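Long-range contacts in galectin 2 (Gallus gallus, PDB 2YMZ), which probably binds carbohydrates, most likely beta-galactosides, as a lectin of the galectin family: residues 21-26 against 73-78; 26-31 against 48-53; 85-90 against 104-109. All coordinates share one frame; numbering follows the deposited sequence. Where two conformers were deposited one is given.

Contact 1. Residues 21-26 against 73-78. With SO4 (sulfate ion), chain I.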
ATOM      1  N   GLY A  21      -1.110   7.629  -8.531  1.00 15.33           N
ATOM      2  CA  GLY A  21      -2.483   7.451  -8.153  1.00 16.28           C
ATOM      3  C   GLY A  21      -3.368   8.502  -8.760  1.00 16.97           C
ATOM      4  O   GLY A  21      -2.872   9.380  -9.516  1.00 20.10           O
ATOM      5  N   HIS A  22      -4.657   8.321  -8.524  1.00 16.87           N
ATOM      6  CA  HIS A  22      -5.688   9.197  -9.104  1.00 17.14           C
ATOM      7  C   HIS A  22      -6.139  10.304  -8.110  1.00 16.92           C
ATOM      8  O   HIS A  22      -6.594  10.007  -7.014  1.00 18.44           O
ATOM      9  CB  HIS A  22      -6.873   8.324  -9.476  1.00 19.23           C
ATOM     10  CG  HIS A  22      -7.963   9.114 -10.145  1.00 26.74           C
ATOM     11  ND1 HIS A  22      -7.898   9.528 -11.458  1.00 31.72           N
ATOM     12  CD2 HIS A  22      -9.107   9.622  -9.644  1.00 26.83           C
ATOM     13  CE1 HIS A  22      -8.979  10.249 -11.738  1.00 27.22           C
ATOM     14  NE2 HIS A  22      -9.721  10.326 -10.656  1.00 31.00           N
ATOM     15  N   ILE A  23      -6.082  11.563  -8.554  1.00 16.48           N
ATOM     16  CA  ILE A  23      -6.560  12.682  -7.702  1.00 17.26           C
ATOM     17  C   ILE A  23      -8.040  12.810  -8.022  1.00 19.95           C
ATOM     18  O   ILE A  23      -8.384  12.901  -9.161  1.00 19.05           O
ATOM     19  CB  ILE A  23      -5.816  13.969  -8.066  1.00 18.45           C
ATOM     20  CG1 ILE A  23      -4.295  13.795  -7.709  1.00 16.70           C
ATOM     21  CG2 ILE A  23      -6.370  15.183  -7.272  1.00 16.75           C
ATOM     22  CD1 ILE A  23      -3.378  14.886  -8.264  1.00 19.96           C
ATOM     23  N   SER A  24      -8.871  12.826  -6.988  1.00 23.02           N
ATOM     24  CA  SER A  24     -10.335  12.872  -7.116  1.00 24.86           C
ATOM     25  C   SER A  24     -10.707  14.154  -7.897  1.00 25.05           C
ATOM     26  O   SER A  24     -10.061  15.216  -7.784  1.00 21.96           O
ATOM     27  CB  SER A  24     -11.003  12.879  -5.715  1.00 30.09           C
ATOM     28  OG  SER A  24     -10.581  11.758  -4.896  1.00 35.48           O
ATOM     29  N   GLU A  25     -11.789  14.056  -8.678  1.00 26.55           N
ATOM     30  CA  GLU A  25     -12.273  15.194  -9.455  1.00 27.76           C
ATOM     31  C   GLU A  25     -12.682  16.331  -8.499  1.00 26.97           C
ATOM     32  O   GLU A  25     -12.569  17.528  -8.828  1.00 28.29           O
ATOM     33  CB  GLU A  25     -13.488  14.724 -10.328  1.00 35.62           C
ATOM     34  CG  GLU A  25     -13.862  15.711 -11.418  1.00 49.77           C
ATOM     35  CD  GLU A  25     -12.799  15.842 -12.511  1.00 57.96           C
ATOM     36  OE1 GLU A  25     -12.513  14.834 -13.210  1.00 64.10           O
ATOM     37  OE2 GLU A  25     -12.253  16.963 -12.685  1.00 62.92           O
ATOM     38  N   ASP A  26     -13.114  15.927  -7.311  1.00 25.68           N
ATOM     39  CA  ASP A  26     -13.556  16.847  -6.260  1.00 31.42           C
ATOM     40  C   ASP A  26     -12.520  17.078  -5.158  1.00 27.72           C
ATOM     41  O   ASP A  26     -12.840  17.706  -4.172  1.00 25.16           O
ATOM     42  CB  ASP A  26     -14.806  16.292  -5.580  1.00 36.72           C
ATOM     43  CG  ASP A  26     -15.977  16.261  -6.514  1.00 52.48           C
ATOM     44  OD1 ASP A  26     -16.102  17.200  -7.342  1.00 55.23           O
ATOM     45  OD2 ASP A  26     -16.748  15.283  -6.472  1.00 59.71           O
ATOM     46  N   PHE A  73       2.966  24.570  -8.504  1.00 22.77           N
ATOM     47  CA  PHE A  73       1.817  23.673  -8.259  1.00 22.53           C
ATOM     48  C   PHE A  73       1.177  23.340  -9.597  1.00 27.43           C
ATOM     49  O   PHE A  73       0.409  24.131 -10.172  1.00 37.74           O
ATOM     50  CB  PHE A  73       0.709  24.395  -7.467  1.00 19.89           C
ATOM     51  CG  PHE A  73      -0.349  23.488  -6.984  1.00 18.07           C
ATOM     52  CD1 PHE A  73      -1.475  23.196  -7.754  1.00 17.76           C
ATOM     53  CD2 PHE A  73      -0.229  22.891  -5.730  1.00 18.28           C
ATOM     54  CE1 PHE A  73      -2.483  22.346  -7.311  1.00 16.60           C
ATOM     55  CE2 PHE A  73      -1.251  22.042  -5.289  1.00 16.77           C
ATOM     56  CZ  PHE A  73      -2.381  21.760  -6.057  1.00 18.85           C
ATOM     57  N   ASN A  74       1.504  22.199 -10.085  1.00 26.56           N
ATOM     58  CA  ASN A  74       0.983  21.715 -11.364  1.00 33.86           C
ATOM     59  C   ASN A  74       0.343  20.369 -11.082  1.00 29.83           C
ATOM     60  O   ASN A  74       0.825  19.307 -11.556  1.00 34.52           O
ATOM     61  CB  ASN A  74       2.111  21.486 -12.384  1.00 28.99           C
ATOM     62  CG  ASN A  74       2.439  22.740 -13.187  1.00 37.51           C
ATOM     63  OD1 ASN A  74       1.579  23.565 -13.443  1.00 41.15           O
ATOM     64  ND2 ASN A  74       3.707  22.920 -13.508  1.00 39.67           N
ATOM     65  N   PHE A  75      -0.709  20.411 -10.296  1.00 23.02           N
ATOM     66  CA  PHE A  75      -1.461  19.203 -10.040  1.00 21.67           C
ATOM     67  C   PHE A  75      -2.783  19.539 -10.548  1.00 19.33           C
ATOM     68  O   PHE A  75      -3.233  20.698 -10.468  1.00 21.80           O
ATOM     69  CB  PHE A  75      -1.544  18.852  -8.544  1.00 19.65           C
ATOM     70  CG  PHE A  75      -0.288  18.186  -7.957  1.00 22.64           C
ATOM     71  CD1 PHE A  75       0.021  16.873  -8.299  1.00 23.82           C
ATOM     72  CD2 PHE A  75       0.549  18.874  -7.094  1.00 23.59           C
ATOM     73  CE1 PHE A  75       1.156  16.220  -7.738  1.00 25.70           C
ATOM     74  CE2 PHE A  75       1.707  18.245  -6.534  1.00 24.26           C
ATOM     75  CZ  PHE A  75       1.982  16.917  -6.840  1.00 24.41           C
ATOM     76  N   TYR A  76      -3.483  18.540 -11.000  1.00 20.62           N
ATOM     77  CA  TYR A  76      -4.811  18.736 -11.582  1.00 20.90           C
ATOM     78  C   TYR A  76      -5.810  17.798 -11.031  1.00 19.24           C
ATOM     79  O   TYR A  76      -5.585  16.573 -10.969  1.00 21.00           O
ATOM     80  CB  TYR A  76      -4.711  18.518 -13.127  1.00 24.32           C
ATOM     81  CG  TYR A  76      -3.675  19.451 -13.670  1.00 25.57           C
ATOM     82  CD1 TYR A  76      -4.009  20.741 -14.050  1.00 29.39           C
ATOM     83  CD2 TYR A  76      -2.333  19.086 -13.716  1.00 28.32           C
ATOM     84  CE1 TYR A  76      -3.064  21.615 -14.507  1.00 29.34           C
ATOM     85  CE2 TYR A  76      -1.381  19.959 -14.126  1.00 28.00           C
ATOM     86  CZ  TYR A  76      -1.743  21.208 -14.535  1.00 28.82           C
ATOM     87  OH  TYR A  76      -0.750  22.057 -14.937  1.00 32.61           O
ATOM     88  N   LYS A  77      -6.998  18.296 -10.695  1.00 18.72           N
ATOM     89  CA  LYS A  77      -8.018  17.395 -10.156  1.00 18.33           C
ATOM     90  C   LYS A  77      -8.491  16.432 -11.219  1.00 24.39           C
ATOM     91  O   LYS A  77      -8.529  16.798 -12.411  1.00 23.28           O
ATOM     92  CB  LYS A  77      -9.240  18.192  -9.639  1.00 21.13           C
ATOM     93  CG  LYS A  77      -8.849  19.115  -8.474  1.00 19.72           C
ATOM     94  CD  LYS A  77     -10.071  19.932  -8.011  1.00 20.80           C
ATOM     95  CE  LYS A  77      -9.607  21.027  -7.055  1.00 23.46           C
ATOM     96  NZ  LYS A  77     -10.814  21.757  -6.454  1.00 27.92           N
ATOM     97  N   GLY A  78      -8.785  15.198 -10.821  1.00 23.53           N
ATOM     98  CA  GLY A  78      -9.225  14.197 -11.803  1.00 26.18           C
ATOM     99  C   GLY A  78      -8.126  13.489 -12.600  1.00 31.09           C
ATOM    100  O   GLY A  78      -8.457  12.730 -13.509  1.00 37.68           O
TER
HETATM  101  S   SO4 I1132     -13.251  10.279  -8.231  1.00 75.21           S
HETATM  102  O1  SO4 I1132     -14.179   9.288  -8.821  1.00 73.81           O
HETATM  103  O2  SO4 I1132     -12.064   9.525  -7.731  1.00 81.86           O
HETATM  104  O3  SO4 I1132     -13.883  10.972  -7.080  1.00 74.51           O
HETATM  105  O4  SO4 I1132     -12.884  11.263  -9.281  1.00 55.45           O
HETATM  106  O   HOH W   1     -12.863  20.450  -5.005  1.00 41.43           O

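Contact 2. Residues 26-31 against 48-53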
ATOM      1  N   ASP A  26     -13.114  15.927  -7.311  1.00 25.68           N
ATOM      2  CA  ASP A  26     -13.556  16.847  -6.260  1.00 31.42           C
ATOM      3  C   ASP A  26     -12.520  17.078  -5.158  1.00 27.72           C
ATOM      4  O   ASP A  26     -12.840  17.706  -4.172  1.00 25.16           O
ATOM      5  CB  ASP A  26     -14.806  16.292  -5.580  1.00 36.72           C
ATOM      6  CG  ASP A  26     -15.977  16.261  -6.514  1.00 52.48           C
ATOM      7  OD1 ASP A  26     -16.102  17.200  -7.342  1.00 55.23           O
ATOM      8  OD2 ASP A  26     -16.748  15.283  -6.472  1.00 59.71           O
ATOM      9  N   ALA A  27     -11.269  16.619  -5.349  1.00 24.76           N
ATOM     10  CA  ALA A  27     -10.264  16.802  -4.312  1.00 25.19           C
ATOM     11  C   ALA A  27     -10.104  18.221  -3.928  1.00 24.47           C
ATOM     12  O   ALA A  27     -10.000  19.062  -4.818  1.00 25.13           O
ATOM     13  CB  ALA A  27      -8.873  16.286  -4.772  1.00 23.39           C
ATOM     14  N   GLU A  28      -9.912  18.502  -2.617  1.00 19.33           N
ATOM     15  CA  GLU A  28      -9.358  19.787  -2.270  1.00 21.25           C
ATOM     16  C   GLU A  28      -7.917  19.624  -1.845  1.00 17.23           C
ATOM     17  O   GLU A  28      -7.241  20.574  -1.837  1.00 17.07           O
ATOM     18  CB  GLU A  28     -10.077  20.515  -1.111  1.00 26.24           C
ATOM     19  CG  GLU A  28     -11.402  21.145  -1.614  1.00 33.35           C
ATOM     20  CD  GLU A  28     -12.064  22.115  -0.630  1.00 39.07           C
ATOM     21  OE1 GLU A  28     -11.468  22.537   0.423  1.00 34.06           O
ATOM     22  OE2 GLU A  28     -13.232  22.481  -0.939  1.00 41.78           O
ATOM     23  N   SER A  29      -7.512  18.413  -1.401  1.00 18.38           N
ATOM     24  CA  SER A  29      -6.093  18.251  -1.060  1.00 16.48           C
ATOM     25  C   SER A  29      -5.816  16.748  -0.887  1.00 17.27           C
ATOM     26  O   SER A  29      -6.744  15.961  -0.885  1.00 18.16           O
ATOM     27  CB  SER A  29      -5.781  18.963   0.275  1.00 20.44           C
ATOM     28  OG  SER A  29      -6.312  18.243   1.334  1.00 24.28           O
ATOM     29  N   PHE A  30      -4.534  16.357  -0.796  1.00 17.12           N
ATOM     30  CA  PHE A  30      -4.261  14.976  -0.409  1.00 18.00           C
ATOM     31  C   PHE A  30      -2.915  15.071   0.340  1.00 16.21           C
ATOM     32  O   PHE A  30      -2.236  16.094   0.288  1.00 15.96           O
ATOM     33  CB  PHE A  30      -4.219  14.018  -1.626  1.00 18.15           C
ATOM     34  CG  PHE A  30      -3.104  14.312  -2.615  1.00 17.29           C
ATOM     35  CD1 PHE A  30      -1.836  13.669  -2.506  1.00 20.12           C
ATOM     36  CD2 PHE A  30      -3.372  15.130  -3.722  1.00 20.88           C
ATOM     37  CE1 PHE A  30      -0.884  13.864  -3.500  1.00 22.64           C
ATOM     38  CE2 PHE A  30      -2.403  15.371  -4.653  1.00 19.97           C
ATOM     39  CZ  PHE A  30      -1.139  14.747  -4.547  1.00 21.21           C
ATOM     40  N   ALA A  31      -2.536  14.001   1.071  1.00 16.20           N
ATOM     41  CA  ALA A  31      -1.265  14.100   1.768  1.00 15.60           C
ATOM     42  C   ALA A  31      -0.586  12.706   1.746  1.00 14.19           C
ATOM     43  O   ALA A  31      -1.247  11.680   1.796  1.00 16.14           O
ATOM     44  CB  ALA A  31      -1.460  14.519   3.214  1.00 16.51           C
ATOM     45  N   ARG A  48      -2.284  21.379  -1.804  1.00 16.01           N
ATOM     46  CA  ARG A  48      -3.573  21.983  -1.435  1.00 16.10           C
ATOM     47  C   ARG A  48      -4.084  22.789  -2.656  1.00 15.14           C
ATOM     48  O   ARG A  48      -3.436  23.746  -3.096  1.00 17.01           O
ATOM     49  CB  ARG A  48      -3.333  22.918  -0.273  1.00 18.65           C
ATOM     50  CG  ARG A  48      -3.207  22.007   1.003  1.00 21.67           C
ATOM     51  CD  ARG A  48      -3.506  22.695   2.318  1.00 25.41           C
ATOM     52  NE  ARG A  48      -4.669  23.548   2.253  1.00 20.83           N
ATOM     53  CZ  ARG A  48      -5.901  23.294   2.730  1.00 24.71           C
ATOM     54  NH1 ARG A  48      -6.170  22.149   3.352  1.00 22.16           N
ATOM     55  NH2 ARG A  48      -6.883  24.243   2.554  1.00 26.55           N
ATOM     56  N   PHE A  49      -5.231  22.368  -3.146  1.00 16.47           N
ATOM     57  CA  PHE A  49      -5.730  22.920  -4.426  1.00 19.00           C
ATOM     58  C   PHE A  49      -6.302  24.323  -4.168  1.00 19.26           C
ATOM     59  O   PHE A  49      -6.081  25.192  -4.979  1.00 18.22           O
ATOM     60  CB  PHE A  49      -6.805  22.021  -5.036  1.00 19.13           C
ATOM     61  CG  PHE A  49      -6.201  20.847  -5.770  1.00 20.17           C
ATOM     62  CD1 PHE A  49      -5.849  20.987  -7.107  1.00 20.45           C
ATOM     63  CD2 PHE A  49      -5.993  19.654  -5.116  1.00 19.34           C
ATOM     64  CE1 PHE A  49      -5.260  19.942  -7.773  1.00 19.41           C
ATOM     65  CE2 PHE A  49      -5.415  18.543  -5.793  1.00 21.56           C
ATOM     66  CZ  PHE A  49      -5.073  18.719  -7.134  1.00 19.75           C
ATOM     67  N   ASN A  50      -6.829  24.572  -2.974  1.00 20.94           N
ATOM     68  CA  ASN A  50      -7.567  25.885  -2.755  1.00 22.64           C
ATOM     69  C   ASN A  50      -6.582  27.019  -2.840  1.00 21.98           C
ATOM     70  O   ASN A  50      -6.865  28.076  -3.402  1.00 22.82           O
ATOM     71  CB  ASN A  50      -8.179  25.928  -1.328  1.00 25.09           C
ATOM     72  CG  ASN A  50      -9.366  25.017  -1.169  1.00 28.09           C
ATOM     73  OD1 ASN A  50      -9.845  24.429  -2.123  1.00 25.44           O
ATOM     74  ND2 ASN A  50      -9.861  24.900   0.077  1.00 30.68           N
ATOM     75  N   GLU A  51      -5.399  26.832  -2.237  1.00 17.96           N
ATOM     76  CA  GLU A  51      -4.396  27.866  -2.209  1.00 19.13           C
ATOM     77  C   GLU A  51      -3.317  27.671  -3.274  1.00 18.35           C
ATOM     78  O   GLU A  51      -2.348  28.435  -3.305  1.00 20.33           O
ATOM     79  CB  GLU A  51      -3.775  28.002  -0.816  1.00 22.45           C
ATOM     80  CG  GLU A  51      -4.829  28.238   0.277  1.00 22.87           C
ATOM     81  CD  GLU A  51      -5.142  26.968   1.027  1.00 28.31           C
ATOM     82  OE1 GLU A  51      -4.350  25.988   0.924  1.00 32.70           O
ATOM     83  OE2 GLU A  51      -6.210  26.876   1.660  1.00 27.72           O
ATOM     84  N   SER A  52      -3.484  26.599  -4.054  1.00 19.50           N
ATOM     85  CA  SER A  52      -2.539  26.263  -5.150  1.00 21.45           C
ATOM     86  C   SER A  52      -1.088  26.229  -4.640  1.00 17.86           C
ATOM     87  O   SER A  52      -0.218  26.965  -5.095  1.00 17.22           O
ATOM     88  CB  SER A  52      -2.688  27.282  -6.332  1.00 24.31           C
ATOM     89  OG  SER A  52      -1.966  26.759  -7.433  1.00 28.94           O
ATOM     90  N   VAL A  53      -0.806  25.409  -3.612  1.00 17.55           N
ATOM     91  CA  VAL A  53       0.526  25.437  -3.012  1.00 15.32           C
ATOM     92  C   VAL A  53       0.803  23.987  -2.475  1.00 16.20           C
ATOM     93  O   VAL A  53      -0.157  23.270  -2.094  1.00 15.91           O
ATOM     94  CB  VAL A  53       0.576  26.447  -1.794  1.00 18.14           C
ATOM     95  CG1 VAL A  53      -0.475  26.081  -0.757  1.00 20.77           C
ATOM     96  CG2 VAL A  53       1.983  26.528  -1.140  1.00 22.24           C
TER
HETATM   97  O   HOH W   2      -6.976  23.009  -0.427  1.00 24.21           O

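Contact 3. Residues 85-90 against 104-109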
ATOM      1  N   VAL A  85       9.526   9.991  -4.114  1.00 16.92           N
ATOM      2  CA  VAL A  85      10.136  10.538  -2.888  1.00 16.46           C
ATOM      3  C   VAL A  85      11.483   9.842  -2.737  1.00 20.66           C
ATOM      4  O   VAL A  85      11.559   8.611  -2.895  1.00 19.85           O
ATOM      5  CB  VAL A  85       9.325  10.201  -1.659  1.00 17.91           C
ATOM      6  CG1 VAL A  85       9.909  10.996  -0.457  1.00 18.89           C
ATOM      7  CG2 VAL A  85       7.825  10.617  -1.852  1.00 17.74           C
ATOM      8  N   GLU A  86      12.518  10.619  -2.387  1.00 21.96           N
ATOM      9  CA  GLU A  86      13.822  10.016  -2.079  1.00 24.12           C
ATOM     10  C   GLU A  86      14.289  10.433  -0.720  1.00 23.12           C
ATOM     11  O   GLU A  86      14.072  11.621  -0.334  1.00 23.95           O
ATOM     12  CB  GLU A  86      14.771  10.486  -3.099  1.00 24.89           C
ATOM     13  CG  GLU A  86      14.573   9.618  -4.306  1.00 37.25           C
ATOM     14  CD  GLU A  86      15.068  10.261  -5.532  1.00 42.17           C
ATOM     15  OE1 GLU A  86      15.533  11.406  -5.413  1.00 47.95           O
ATOM     16  OE2 GLU A  86      14.971   9.597  -6.610  1.00 45.65           O
ATOM     17  N   PHE A  87      14.837   9.451   0.011  1.00 22.91           N
ATOM     18  CA  PHE A  87      15.284   9.637   1.371  1.00 22.41           C
ATOM     19  C   PHE A  87      16.789   9.924   1.227  1.00 25.79           C
ATOM     20  O   PHE A  87      17.588   8.997   0.924  1.00 24.64           O
ATOM     21  CB  PHE A  87      14.979   8.356   2.160  1.00 21.04           C
ATOM     22  CG  PHE A  87      15.255   8.442   3.646  1.00 20.90           C
ATOM     23  CD1 PHE A  87      16.072   9.446   4.186  1.00 22.03           C
ATOM     24  CD2 PHE A  87      14.780   7.445   4.474  1.00 23.75           C
ATOM     25  CE1 PHE A  87      16.346   9.502   5.534  1.00 24.43           C
ATOM     26  CE2 PHE A  87      15.029   7.500   5.866  1.00 24.53           C
ATOM     27  CZ  PHE A  87      15.834   8.514   6.371  1.00 25.19           C
ATOM     28  N   LEU A  88      17.162  11.196   1.293  1.00 27.04           N
ATOM     29  CA  LEU A  88      18.536  11.546   0.988  1.00 27.92           C
ATOM     30  C   LEU A  88      19.294  12.038   2.246  1.00 29.84           C
ATOM     31  O   LEU A  88      19.714  13.188   2.306  1.00 31.13           O
ATOM     32  CB  LEU A  88      18.601  12.531  -0.181  1.00 26.71           C
ATOM     33  CG  LEU A  88      18.038  12.018  -1.503  1.00 27.07           C
ATOM     34  CD1 LEU A  88      18.173  13.097  -2.526  1.00 29.65           C
ATOM     35  CD2 LEU A  88      18.744  10.775  -1.997  1.00 26.56           C
ATOM     36  N   GLY A  89      19.391  11.182   3.263  1.00 30.16           N
ATOM     37  CA  GLY A  89      20.165  11.519   4.436  1.00 32.07           C
ATOM     38  C   GLY A  89      19.518  12.635   5.206  1.00 29.94           C
ATOM     39  O   GLY A  89      18.551  12.384   5.917  1.00 33.89           O
ATOM     40  N   ASP A  90      20.039  13.857   5.031  1.00 25.30           N
ATOM     41  CA  ASP A  90      19.596  15.030   5.789  0.50 28.04           C
ATOM     42  C   ASP A  90      18.360  15.710   5.174  1.00 28.40           C
ATOM     43  O   ASP A  90      17.882  16.724   5.686  1.00 28.73           O
ATOM     44  CB  ASP A  90      20.737  16.061   5.943  0.50 29.22           C
ATOM     45  CG  ASP A  90      21.020  16.820   4.667  0.50 29.60           C
ATOM     46  OD1 ASP A  90      20.842  16.248   3.582  0.50 32.81           O
ATOM     47  OD2 ASP A  90      21.430  18.000   4.741  0.50 35.94           O
ATOM     48  N   PHE A 104      12.769  19.002   1.370  1.00 22.55           N
ATOM     49  CA  PHE A 104      12.348  19.221   2.771  1.00 21.94           C
ATOM     50  C   PHE A 104      13.358  18.607   3.740  1.00 25.00           C
ATOM     51  O   PHE A 104      13.714  17.410   3.607  1.00 23.16           O
ATOM     52  CB  PHE A 104      10.983  18.538   3.056  1.00 21.94           C
ATOM     53  CG  PHE A 104      10.371  18.926   4.369  1.00 21.65           C
ATOM     54  CD1 PHE A 104       9.934  20.265   4.574  1.00 22.17           C
ATOM     55  CD2 PHE A 104      10.194  17.999   5.396  1.00 22.44           C
ATOM     56  CE1 PHE A 104       9.339  20.641   5.785  1.00 21.14           C
ATOM     57  CE2 PHE A 104       9.637  18.378   6.626  1.00 22.03           C
ATOM     58  CZ  PHE A 104       9.204  19.712   6.826  1.00 20.28           C
ATOM     59  N   PRO A 105      13.788  19.382   4.770  1.00 26.24           N
ATOM     60  CA  PRO A 105      14.825  18.869   5.663  1.00 25.85           C
ATOM     61  C   PRO A 105      14.358  17.718   6.511  1.00 23.27           C
ATOM     62  O   PRO A 105      13.200  17.630   6.925  1.00 24.62           O
ATOM     63  CB  PRO A 105      15.141  20.058   6.581  1.00 28.45           C
ATOM     64  CG  PRO A 105      13.853  20.828   6.612  1.00 26.70           C
ATOM     65  CD  PRO A 105      13.363  20.750   5.186  1.00 24.84           C
ATOM     66  N   ASN A 106      15.280  16.773   6.698  1.00 23.59           N
ATOM     67  CA  ASN A 106      15.069  15.698   7.662  1.00 25.16           C
ATOM     68  C   ASN A 106      15.423  16.250   9.003  1.00 29.98           C
ATOM     69  O   ASN A 106      16.508  15.918   9.555  1.00 28.53           O
ATOM     70  CB  ASN A 106      16.020  14.490   7.317  1.00 26.68           C
ATOM     71  CG  ASN A 106      15.800  13.294   8.208  1.00 26.57           C
ATOM     72  OD1 ASN A 106      14.902  13.263   9.020  1.00 25.37           O
ATOM     73  ND2 ASN A 106      16.649  12.243   8.040  1.00 27.89           N
ATOM     74  N   ARG A 107      14.533  17.105   9.524  1.00 28.98           N
ATOM     75  CA  ARG A 107      14.746  17.883  10.746  1.00 32.82           C
ATOM     76  C   ARG A 107      15.088  17.079  11.950  1.00 33.22           C
ATOM     77  O   ARG A 107      15.910  17.515  12.764  1.00 35.74           O
ATOM     78  CB  ARG A 107      13.431  18.591  11.126  1.00 31.29           C
ATOM     79  CG  ARG A 107      13.068  19.638  10.159  1.00 31.25           C
ATOM     80  CD  ARG A 107      11.666  20.120  10.496  1.00 29.32           C
ATOM     81  NE  ARG A 107      11.553  21.316   9.716  1.00 33.99           N
ATOM     82  CZ  ARG A 107      10.406  21.922   9.485  1.00 30.53           C
ATOM     83  NH1 ARG A 107       9.299  21.367   9.937  1.00 23.34           N
ATOM     84  NH2 ARG A 107      10.426  23.056   8.779  1.00 28.29           N
ATOM     85  N   HIS A 108      14.419  15.936  12.127  1.00 31.36           N
ATOM     86  CA  HIS A 108      14.547  15.234  13.375  1.00 33.92           C
ATOM     87  C   HIS A 108      15.528  14.077  13.255  1.00 33.32           C
ATOM     88  O   HIS A 108      15.671  13.281  14.169  1.00 33.36           O
ATOM     89  CB  HIS A 108      13.176  14.809  13.865  1.00 38.54           C
ATOM     90  CG  HIS A 108      12.169  15.923  13.799  1.00 42.09           C
ATOM     91  ND1 HIS A 108      12.194  17.010  14.655  1.00 45.31           N
ATOM     92  CD2 HIS A 108      11.107  16.122  12.972  1.00 48.47           C
ATOM     93  CE1 HIS A 108      11.203  17.830  14.352  1.00 51.79           C
ATOM     94  NE2 HIS A 108      10.533  17.321  13.327  1.00 54.99           N
ATOM     95  N   GLY A 109      16.211  14.012  12.124  1.00 31.95           N
ATOM     96  CA  GLY A 109      17.301  13.048  11.981  1.00 37.89           C
ATOM     97  C   GLY A 109      16.900  11.592  11.920  1.00 35.74           C
ATOM     98  O   GLY A 109      17.694  10.719  12.253  1.00 36.51           O
TER

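Contact 1. Residues 21-26 against 73-78
Gly78 N is shared by two carbonyl oxygens, both held weakly. It reaches Ile23 O at 2.9 Å and Ser24 O at 3.3 Å. Neither bond is straight, with N-H...O angles of 123° and 137°, so the single N-H is split between two successive residues. Here strand 16-23 ends, and the backbone pairing of Ile23 with Ser79 follows directly. Next to this forked bond the contact is apolar. Ile23 sends CD1 to Phe75 CD1 at 3.9 Å, the two side chains crossing at about a right angle. Ile23 CG2 turns to the Lys77 backbone. Phe49 touches Ile23, Phe75 and Lys77, which ties the patch to the loop 48-53. Farther out, Lys77 CB packs on Glu25 O at 3.5 Å. A polar bridge follows: Lys77 NZ donates to a water that also donates to Asp26 O. The Glu25 chain bends at chi2 (67°), which brings CD back toward Gly78 CA; OE1 is closer to that CA, at 3.6 Å. His22 brings CE1 within 3.1 Å of Gly78 O. The CD2-NE2 edge of its ring meets a sulfate, with CD2 3.5 Å from O2 of the ion. That ion, probably from the crystallisation liquor, accepts from Glu25 N through O4 at 3.1 Å. The contact ties the end of strand 16-23 to the loop leading into its antiparallel neighbour 80-88, in the five-stranded sheet of the galectin beta-sandwich.

Contact 2. Residues 26-31 against 48-53
Phe49 and Glu28 form the firm part of this contact. Phe49 N donates to Glu28 O at 3.0 Å, and the bond is nearly straight at 165°. The Phe49 ring turns inward with its edge to the other segment. Glu28 O and Phe30 CD2 both meet that edge near its plane. Phe49 CE2 lies 4.3 Å from Ala27 CB. The Phe73 ring, from the loop after strand 63-70, meets Phe49 edge-to-face. Ser29 and Arg48 make a single beta bridge, just before strand 30-34, which pairs antiparallel with 40-48 in the sheet. Arg48 ends the H-x-N-x-R signature of galectins, with His44 and Asn46; in relatives this motif contacts the galactoside. Next to it, a G1 beta bulge places Ser52 and Val53 opposite the single residue Arg48. The outer side is looser. Asn50 ND2 bonds Glu28 OE1 at 2.9 Å, but from above the carboxylate, 64° out of its plane. A water donates to Glu28 O and accepts from Asn50 N. The Arg48 side chain starts away from 26-31, and its guanidinium grips Glu51 side-on. Arg48 NE meets Glu51 OE1 at 2.8 Å. NH2 meets OE2, and both oxygens use syn lone pairs. That salt bridge would probably hold the guanidinium in a fixed rotation.

Contact 3. Residues 85-90 against 104-109
Asn106 sets its amide almost upright against the Phe87 ring, the two planes 80° apart. The point of contact is ND2, which approaches Phe87 CE1 obliquely at 3.7 Å. The same nitrogen donates to Gly89 O at 2.9 Å. This bond is close to straight (172°), and Gly89 O lies in the amide plane. ND2 also donates to Tyr110 O, so two backbone carbonyls hold the amide and should fix its rotation. CG of Asn106 is anti to the backbone N (chi1 -176°), which starts the side chain toward Gly89. Gly89 O in turn sits in the plane of the Phe87 ring, at its edge. The contact joins the turn Gly89-Asp90, between strands 80-88 and 91-95, to Asn106 just after strand 101-105. In the five-stranded antiparallel sheet, strand 91-95 lies between the other two. Asn106 serves both as the centre of an inverse gamma turn and as the first residue of a type I beta turn that runs to Gly109. Its backbone is held as well. Asn106 N donates to Asp90 O at 2.8 Å, meeting the carbonyl from above its plane. Asn106 CB packs on the same oxygen at 3.3 Å. Phe92 of strand 91-95 touches both Phe87, ring to ring, and Asn106.

In the fold
Contacts 1 and 2 adjoin, with centres 8 Å apart. They share Asp26, and contact 2 is nested in the chain loop closed by contact 1. Lys77 CE lies 3.0 Å from Ala27 O, and Phe75 O lies 3.5 Å from Phe49 CE1. Phe49 of contact 2 packs against Phe73 and Phe75 of contact 1, which joins the two. Contact 3 lies on the opposite side of the chain's centre, about 26 Å from contact 1 and 24 Å from contact 2, centre to centre. It still belongs to the sheet that contact 1 reaches, because strands 16-23 and 80-88 are neighbours there. Contact 2 belongs to the other sheet, which carries the H-x-N-x-R signature and probably the carbohydrate site.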